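Local coordinates for protein putative N-acetylneuraminate lyase ([Ruminococcus] gnavus ATCC 29149, PDB 6RB7) that belongs to the dihydrodipicolinate synthetase family and folds as a beta/alpha barrel followed by C-terminal helices, in an assembly of four protein chains, at residues Y288-A293 and P311-E316; I277-S282 and K322-M327; H112-N117 and I136-P141. All coordinates share one frame; numbering follows the deposited sequence.

Interaction 1 of 3, residues Y288-A293 and P311-E316; sequences YAVIKA and PALVDE
L313 reaches from an irregular segment onto the flank of helix 287-299, where A289, V290 and A293 receive it. From CA, CB is already directed toward the helix. With CG anti to the carbonyl carbon (chi1 -63°), the side chain runs on to the helix surface and divides there. The branch carbon CG lies 3.9 Å from A289 CB, the nearest meeting of these two side chains. CD1 continues in the extended direction (chi2 -178°) and comes within 3.8 Å of A293 CB, one turn further along. It also passes 3.8 Å from A289 O, a carbonyl engaged by the helical bond from A293 N at 3.1 Å. The other methyl, CD2, rests 3.7 Å from V290 CG2, the two side chains crossing at about a right angle.

The side chains meet through carbon alone, and no hydrogen bond crosses the contact. A289 and A293, four residues apart, present single methyls on one side of the helix, and their small size lets leucine come close to the backbone; V290 adds a branched wall beside them. Leucine suits this place, since its forked end touches three residues of the helix. At the start of the segment, P311 O sits 4.2 Å from A289 CB, while P311 itself packs against A150 of the second subunit. V321 of helix 317-335 touches both A293 and L313, and M280 of helix 263-281 lies against V290, so the contact is set between helix 263-281, which precedes helix 287-299 in the chain, and helix 317-335, which follows it.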
loop_
_atom_site.group_PDB
_atom_site.type_symbol
_atom_site.label_atom_id
_atom_site.label_comp_id
_atom_site.label_asym_id
_atom_site.label_seq_id
_atom_site.Cartn_x
_atom_site.Cartn_y
_atom_site.Cartn_z
ATOM N N TYR A 288 -24.023 4.870 6.539
ATOM C CA TYR A 288 -25.243 5.338 5.850
ATOM C C TYR A 288 -26.484 4.819 6.596
ATOM O O TYR A 288 -27.500 5.503 6.550
ATOM C CB TYR A 288 -25.198 5.055 4.352
ATOM C CG TYR A 288 -24.060 5.798 3.703
ATOM C CD1 TYR A 288 -24.082 7.180 3.608
ATOM C CD2 TYR A 288 -22.918 5.142 3.294
ATOM C CE1 TYR A 288 -23.021 7.893 3.086
ATOM C CE2 TYR A 288 -21.836 5.851 2.785
ATOM C CZ TYR A 288 -21.875 7.234 2.720
ATOM O OH TYR A 288 -20.821 7.947 2.181
ATOM N N ALA A 289 -26.392 3.644 7.210
ATOM C CA ALA A 289 -27.524 3.120 8.043
ATOM C C ALA A 289 -27.714 4.058 9.240
ATOM O O ALA A 289 -28.882 4.342 9.618
ATOM C CB ALA A 289 -27.253 1.717 8.475
ATOM N N VAL A 290 -26.611 4.509 9.851
ATOM C CA VAL A 290 -26.682 5.475 10.974
ATOM C C VAL A 290 -27.340 6.752 10.472
ATOM O O VAL A 290 -28.236 7.268 11.116
ATOM C CB VAL A 290 -25.291 5.746 11.578
ATOM C CG1 VAL A 290 -25.330 6.892 12.553
ATOM C CG2 VAL A 290 -24.706 4.494 12.168
ATOM N N ILE A 291 -26.905 7.278 9.315
ATOM C CA ILE A 291 -27.475 8.558 8.819
ATOM C C ILE A 291 -28.974 8.408 8.543
ATOM O O ILE A 291 -29.730 9.294 8.913
ATOM C CB ILE A 291 -26.696 9.048 7.563
ATOM C CG1 ILE A 291 -25.282 9.486 7.967
ATOM C CG2 ILE A 291 -27.449 10.181 6.896
ATOM C CD1 ILE A 291 -24.394 9.802 6.786
ATOM N N LYS A 292 -29.414 7.301 7.930
ATOM C CA LYS A 292 -30.864 7.166 7.653
ATOM C C LYS A 292 -31.627 7.141 8.974
ATOM O O LYS A 292 -32.705 7.727 9.033
ATOM C CB LYS A 292 -31.092 5.908 6.828
ATOM C CG LYS A 292 -30.519 6.020 5.427
ATOM C CD LYS A 292 -30.732 4.789 4.559
ATOM C CE LYS A 292 -29.828 4.810 3.333
ATOM N NZ LYS A 292 -30.186 3.719 2.412
ATOM N N ALA A 293 -31.077 6.522 10.012
ATOM C CA ALA A 293 -31.762 6.461 11.327
ATOM C C ALA A 293 -31.791 7.868 11.968
ATOM O O ALA A 293 -32.795 8.258 12.599
ATOM C CB ALA A 293 -31.135 5.434 12.213
ATOM N N PRO A 311 -23.748 -3.573 6.181
ATOM C CA PRO A 311 -24.332 -4.102 7.414
ATOM C C PRO A 311 -25.382 -3.162 8.008
ATOM O O PRO A 311 -25.174 -1.945 8.168
ATOM C CB PRO A 311 -23.115 -4.248 8.334
ATOM C CG PRO A 311 -22.132 -3.260 7.830
ATOM C CD PRO A 311 -22.317 -3.265 6.331
ATOM N N ALA A 312 -26.458 -3.788 8.469
ATOM C CA ALA A 312 -27.574 -3.089 9.137
ATOM C C ALA A 312 -27.189 -2.716 10.571
ATOM O O ALA A 312 -26.304 -3.347 11.169
ATOM C CB ALA A 312 -28.788 -3.993 9.146
ATOM N N LEU A 313 -27.845 -1.691 11.107
ATOM C CA LEU A 313 -27.727 -1.358 12.535
ATOM C C LEU A 313 -28.131 -2.575 13.374
ATOM O O LEU A 313 -29.066 -3.298 12.971
ATOM C CB LEU A 313 -28.667 -0.208 12.878
ATOM C CG LEU A 313 -28.401 1.120 12.181
ATOM C CD1 LEU A 313 -29.382 2.148 12.661
ATOM C CD2 LEU A 313 -27.002 1.601 12.438
ATOM N N VAL A 314 -27.479 -2.719 14.515
ATOM C CA VAL A 314 -27.931 -3.650 15.592
ATOM C C VAL A 314 -28.549 -2.844 16.731
ATOM O O VAL A 314 -28.425 -1.599 16.761
ATOM C CB VAL A 314 -26.770 -4.520 16.067
ATOM C CG1 VAL A 314 -26.376 -5.495 14.971
ATOM C CG2 VAL A 314 -25.589 -3.719 16.571
ATOM N N ASP A 315 -29.171 -3.526 17.692
ATOM C CA ASP A 315 -29.861 -2.830 18.813
ATOM C C ASP A 315 -28.891 -1.884 19.531
ATOM O O ASP A 315 -29.307 -0.743 19.856
ATOM C CB ASP A 315 -30.449 -3.835 19.809
ATOM C CG ASP A 315 -31.457 -4.799 19.227
ATOM O OD1 ASP A 315 -32.084 -4.435 18.218
ATOM O OD2 ASP A 315 -31.629 -5.889 19.825
ATOM N N GLU A 316 -27.658 -2.333 19.765
ATOM C CA GLU A 316 -26.615 -1.601 20.521
ATOM C C GLU A 316 -26.267 -0.301 19.785
ATOM O O GLU A 316 -25.816 0.643 20.425
ATOM C CB GLU A 316 -25.366 -2.478 20.670
ATOM C CG GLU A 316 -25.563 -3.705 21.570
ATOM C CD GLU A 316 -26.432 -4.839 21.024
ATOM O OE1 GLU A 316 -26.642 -4.908 19.777
ATOM O OE2 GLU A 316 -26.926 -5.655 21.844
#

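Interaction 2 of 3, residues I277-S282 and K322-M327; sequences IYKMCS and KEAAQM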
loop_
_atom_site.group_PDB
_atom_site.type_symbol
_atom_site.label_atom_id
_atom_site.label_comp_id
_atom_site.label_asym_id
_atom_site.label_seq_id
_atom_site.Cartn_x
_atom_site.Cartn_y
_atom_site.Cartn_z
ATOM N N ILE A 277 -19.068 12.857 12.505
ATOM C CA ILE A 277 -18.709 11.775 11.575
ATOM C C ILE A 277 -18.074 10.624 12.348
ATOM O O ILE A 277 -18.435 9.453 12.103
ATOM C CB ILE A 277 -17.781 12.297 10.462
ATOM C CG1 ILE A 277 -18.510 13.337 9.603
ATOM C CG2 ILE A 277 -17.245 11.138 9.644
ATOM C CD1 ILE A 277 -17.614 14.028 8.628
ATOM N N TYR A 278 -17.137 10.925 13.252
ATOM C CA TYR A 278 -16.433 9.851 13.972
ATOM C C TYR A 278 -17.454 9.076 14.825
ATOM O O TYR A 278 -17.394 7.809 14.843
ATOM C CB TYR A 278 -15.274 10.383 14.785
ATOM C CG TYR A 278 -14.284 11.217 13.995
ATOM C CD1 TYR A 278 -14.028 10.972 12.652
ATOM C CD2 TYR A 278 -13.665 12.299 14.575
ATOM C CE1 TYR A 278 -13.163 11.774 11.937
ATOM C CE2 TYR A 278 -12.759 13.084 13.877
ATOM C CZ TYR A 278 -12.514 12.829 12.559
ATOM O OH TYR A 278 -11.682 13.623 11.823
ATOM N N LYS A 279 -18.403 9.776 15.420
ATOM C CA LYS A 279 -19.459 9.089 16.204
ATOM C C LYS A 279 -20.302 8.190 15.279
ATOM O O LYS A 279 -20.543 7.022 15.612
ATOM C CB LYS A 279 -20.327 10.124 16.914
ATOM C CG LYS A 279 -21.449 9.517 17.772
ATOM C CD LYS A 279 -20.970 8.680 18.903
ATOM C CE LYS A 279 -20.131 9.428 19.900
ATOM N NZ LYS A 279 -19.948 8.588 21.121
ATOM N N MET A 280 -20.704 8.676 14.117
ATOM C CA MET A 280 -21.540 7.859 13.229
ATOM C C MET A 280 -20.749 6.637 12.762
ATOM O O MET A 280 -21.349 5.600 12.550
ATOM C CB MET A 280 -21.996 8.660 12.024
ATOM C CG MET A 280 -22.867 9.834 12.425
ATOM S SD MET A 280 -23.755 10.614 11.059
ATOM C CE MET A 280 -22.364 11.199 10.069
ATOM N N CYS A 281 -19.441 6.761 12.584
ATOM C CA CYS A 281 -18.612 5.637 12.061
ATOM C C CYS A 281 -18.271 4.641 13.163
ATOM O O CYS A 281 -17.711 3.571 12.834
ATOM C CB CYS A 281 -17.351 6.194 11.425
ATOM S SG CYS A 281 -17.682 7.031 9.855
ATOM N N SER A 282 -18.610 4.928 14.418
ATOM C CA SER A 282 -18.303 4.064 15.586
ATOM C C SER A 282 -19.327 2.928 15.734
ATOM O O SER A 282 -19.111 2.044 16.569
ATOM C CB SER A 282 -18.186 4.870 16.846
ATOM O OG SER A 282 -19.460 5.268 17.349
ATOM N N LYS A 322 -28.754 7.932 18.468
ATOM C CA LYS A 322 -29.402 9.027 19.224
ATOM C C LYS A 322 -28.382 10.065 19.658
ATOM O O LYS A 322 -28.719 11.277 19.636
ATOM C CB LYS A 322 -30.111 8.427 20.436
ATOM C CG LYS A 322 -31.346 7.652 20.046
ATOM C CD LYS A 322 -31.961 6.986 21.279
ATOM C CE LYS A 322 -32.501 8.005 22.278
ATOM N NZ LYS A 322 -32.330 7.598 23.700
ATOM N N GLU A 323 -27.195 9.636 20.071
ATOM C CA GLU A 323 -26.124 10.578 20.472
ATOM C C GLU A 323 -25.726 11.440 19.271
ATOM O O GLU A 323 -25.660 12.689 19.417
ATOM C CB GLU A 323 -24.938 9.825 21.038
ATOM C CG GLU A 323 -23.894 10.748 21.602
ATOM C CD GLU A 323 -22.761 10.028 22.330
ATOM O OE1 GLU A 323 -22.643 8.770 22.171
ATOM O OE2 GLU A 323 -21.960 10.730 23.011
ATOM N N ALA A 324 -25.491 10.833 18.121
ATOM C CA ALA A 324 -25.085 11.606 16.920
ATOM C C ALA A 324 -26.198 12.560 16.507
ATOM O O ALA A 324 -25.899 13.710 16.145
ATOM C CB ALA A 324 -24.702 10.686 15.797
ATOM N N ALA A 325 -27.450 12.122 16.550
ATOM C CA ALA A 325 -28.590 12.991 16.201
ATOM C C ALA A 325 -28.636 14.202 17.137
ATOM O O ALA A 325 -28.830 15.304 16.654
ATOM C CB ALA A 325 -29.892 12.206 16.226
ATOM N N GLN A 326 -28.415 14.000 18.431
ATOM C CA GLN A 326 -28.389 15.106 19.405
ATOM C C GLN A 326 -27.185 16.014 19.142
ATOM O O GLN A 326 -27.324 17.260 19.253
ATOM C CB GLN A 326 -28.406 14.585 20.851
ATOM C CG GLN A 326 -28.523 15.728 21.855
ATOM C CD GLN A 326 -29.875 16.379 21.768
ATOM O OE1 GLN A 326 -30.891 15.689 21.732
ATOM N NE2 GLN A 326 -29.908 17.704 21.712
ATOM N N MET A 327 -26.022 15.440 18.806
ATOM C CA MET A 327 -24.829 16.264 18.517
ATOM C C MET A 327 -25.130 17.213 17.348
ATOM O O MET A 327 -24.674 18.389 17.363
ATOM C CB MET A 327 -23.606 15.394 18.195
ATOM C CG MET A 327 -23.140 14.606 19.400
ATOM S SD MET A 327 -22.031 13.246 18.991
ATOM C CE MET A 327 -20.576 14.141 18.518
#
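K279 and E323 form a salt bridge across an antiparallel helix pair, in which helix 277-281 and helix 322-327 run at 165° to each other with their axes 9.3 Å apart at closest approach. K279 NZ gives its hydrogen bond to E323 OE1 over 2.9 Å, meeting the oxygen from above the carboxylate plane, 54° out of it. The lysine leaves its helix with CG anti to the backbone N (chi1 -179°) and then bends twice, at CG–CD and the bond before it. The curled chain crosses the extended glutamate at about a right angle.

Beneath the charged pair the interface is apolar. K279 CG lies 4.0 Å from both A324 CB and M327 SD, so the lysine serves as a hydrocarbon spacer at its base and a charge at its end. M280 CG touches A324 CB at 3.9 Å; the alanine's single methyl thus fits between two long side chains, while M327, bent at its last torsion, sets its sulfur against K279 CB and CG.

Further out, I294 of helix 287-299 touches both M280 and A324, and I320 of helix 317-335 packs on K279. M327 also reaches E275 and I276, earlier on helix 263-281. K279 O accepts two bonds from S282: one from its backbone N, and one from S282 OG, which arrives in the carbonyl plane on a lone pair at 2.7 Å.

Interaction 3 of 3, residues H112-N117 and I136-P141; sequences HVACNN and IAAIPP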
loop_
_atom_site.group_PDB
_atom_site.type_symbol
_atom_site.label_atom_id
_atom_site.label_comp_id
_atom_site.label_asym_id
_atom_site.label_seq_id
_atom_site.Cartn_x
_atom_site.Cartn_y
_atom_site.Cartn_z
ATOM N N HIS A 112 -24.326 10.531 -11.104
ATOM C CA HIS A 112 -23.254 9.529 -11.226
ATOM C C HIS A 112 -23.802 8.339 -11.990
ATOM O O HIS A 112 -24.799 7.746 -11.530
ATOM C CB HIS A 112 -22.731 9.144 -9.849
ATOM C CG HIS A 112 -21.647 8.112 -9.979
ATOM N ND1 HIS A 112 -21.862 6.794 -9.649
ATOM C CD2 HIS A 112 -20.401 8.200 -10.495
ATOM C CE1 HIS A 112 -20.733 6.127 -9.892
ATOM N NE2 HIS A 112 -19.832 6.957 -10.471
ATOM N N VAL A 113 -23.194 8.018 -13.144
ATOM C CA VAL A 113 -23.756 6.997 -14.060
ATOM C C VAL A 113 -22.812 5.827 -14.259
ATOM O O VAL A 113 -23.184 4.902 -14.994
ATOM C CB VAL A 113 -24.139 7.650 -15.391
ATOM C CG1 VAL A 113 -25.284 8.639 -15.217
ATOM C CG2 VAL A 113 -22.947 8.231 -16.129
ATOM N N ALA A 114 -21.662 5.792 -13.606
ATOM C CA ALA A 114 -20.702 4.687 -13.815
ATOM C C ALA A 114 -21.289 3.404 -13.225
ATOM O O ALA A 114 -21.764 3.374 -12.048
ATOM C CB ALA A 114 -19.361 5.013 -13.211
ATOM N N CYS A 115 -21.152 2.345 -14.000
ATOM C CA CYS A 115 -21.488 0.961 -13.653
ATOM C C CYS A 115 -20.255 0.091 -13.887
ATOM O O CYS A 115 -19.264 0.514 -14.450
ATOM C CB CYS A 115 -22.604 0.432 -14.545
ATOM S SG CYS A 115 -24.125 1.402 -14.384
ATOM N N ASN A 116 -20.333 -1.168 -13.500
ATOM C CA ASN A 116 -19.175 -2.068 -13.666
ATOM C C ASN A 116 -18.779 -2.117 -15.163
ATOM O O ASN A 116 -17.591 -2.078 -15.471
ATOM C CB ASN A 116 -19.494 -3.468 -13.154
ATOM C CG ASN A 116 -19.540 -3.619 -11.653
ATOM O OD1 ASN A 116 -19.429 -2.645 -10.903
ATOM N ND2 ASN A 116 -19.563 -4.878 -11.231
ATOM N N ASN A 117 -19.765 -2.262 -16.055
ATOM C CA ASN A 117 -19.476 -2.308 -17.508
ATOM C C ASN A 117 -19.801 -0.991 -18.200
ATOM O O ASN A 117 -20.450 -0.077 -17.641
ATOM C CB ASN A 117 -20.090 -3.538 -18.158
ATOM C CG ASN A 117 -21.591 -3.499 -18.323
ATOM O OD1 ASN A 117 -22.177 -2.416 -18.449
ATOM N ND2 ASN A 117 -22.228 -4.676 -18.372
ATOM N N ILE A 136 -23.234 14.703 -15.642
ATOM C CA ILE A 136 -23.043 13.295 -15.273
ATOM C C ILE A 136 -21.641 13.147 -14.693
ATOM O O ILE A 136 -20.776 13.994 -14.962
ATOM C CB ILE A 136 -23.268 12.340 -16.461
ATOM C CG1 ILE A 136 -22.375 12.693 -17.656
ATOM C CG2 ILE A 136 -24.752 12.326 -16.825
ATOM C CD1 ILE A 136 -22.273 11.527 -18.646
ATOM N N ALA A 137 -21.472 12.103 -13.911
ATOM C CA ALA A 137 -20.192 11.802 -13.245
ATOM C C ALA A 137 -19.847 10.338 -13.385
ATOM O O ALA A 137 -20.746 9.497 -13.579
ATOM C CB ALA A 137 -20.242 12.197 -11.789
ATOM N N ALA A 138 -18.563 10.004 -13.217
ATOM C CA ALA A 138 -18.131 8.596 -13.280
ATOM C C ALA A 138 -16.868 8.403 -12.440
ATOM O O ALA A 138 -15.872 9.091 -12.653
ATOM C CB ALA A 138 -17.891 8.184 -14.697
ATOM N N ILE A 139 -16.957 7.435 -11.534
ATOM C CA ILE A 139 -15.742 6.783 -10.978
ATOM C C ILE A 139 -14.995 6.094 -12.106
ATOM O O ILE A 139 -15.535 5.907 -13.212
ATOM C CB ILE A 139 -16.110 5.826 -9.843
ATOM C CG1 ILE A 139 -17.011 4.681 -10.294
ATOM C CG2 ILE A 139 -16.675 6.593 -8.659
ATOM C CD1 ILE A 139 -17.086 3.563 -9.283
ATOM N N PRO A 140 -13.757 5.674 -11.892
ATOM C CA PRO A 140 -13.062 4.852 -12.861
ATOM C C PRO A 140 -13.632 3.437 -12.874
ATOM O O PRO A 140 -14.391 3.007 -11.986
ATOM C CB PRO A 140 -11.606 4.780 -12.344
ATOM C CG PRO A 140 -11.527 5.737 -11.195
ATOM C CD PRO A 140 -12.938 5.879 -10.685
ATOM N N PRO A 141 -13.171 2.611 -13.839
ATOM C CA PRO A 141 -13.391 1.172 -13.760
ATOM C C PRO A 141 -12.821 0.628 -12.445
ATOM O O PRO A 141 -11.790 1.108 -11.965
ATOM C CB PRO A 141 -12.616 0.626 -14.957
ATOM C CG PRO A 141 -12.518 1.812 -15.918
ATOM C CD PRO A 141 -12.353 3.013 -15.003
HETATM O O HOH W 1 -16.741 1.546 -12.549
#
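At the C-terminal ends of two neighbouring parallel strands of the beta/alpha barrel, 108-112 and 135-138, the two segments are joined first by backbone and then by a side chain. H112 pairs with A137 in a parallel bridge, and V113 N donates to A137 O at 2.9 Å, nearly straight at 170°. Beyond that bond the H112 side chain, not its backbone, accepts the next amide: I139 N donates to NE2 at 3.1 Å, in the ring plane and with an angle of 168°. CG placed anti to the backbone N (chi1 179°) carries the ring forward to that amide. The other ring nitrogen, ND1, is bonded to N78 O, so the imidazole is gripped at both nitrogens, a two-ended role that suits histidine. Over one ring face, toward its rim, lies A114 N.

The small A114 and A138 allow close approach, their CB atoms 3.8 Å apart, and I139 CG1 packs on the A114 methyl. A water links the loops farther on, donating to P140 O at 2.8 Å and weakly to C115 O. V113 packs against I158 of helix 148-160 and L124 of helix 118-130, while A137 meets V168 on the adjoining strand 166-171.

Interactions 1 and 2, with centres 11 Å apart, lie in the same C-terminal helical region but use different helices, and meet where V290 and I291 touch M280. Along the chain, interaction 1 is nested within the loop closed by interaction 2. Interaction 3 lies far off, its centre 27 Å from that of interaction 1 and 30 Å from that of interaction 2, among the barrel strands. Chemistry follows place. Interaction 3, wholly buried, combines hydrogen bonds from two backbone amides, one to a carbonyl and one to an imidazole, with close alanine and isoleucine packing; interaction 1, buried and without a hydrogen bond across it, rests on aliphatic packing; interaction 2, only partly buried, adds a salt bridge to its methyl and sulfur packing.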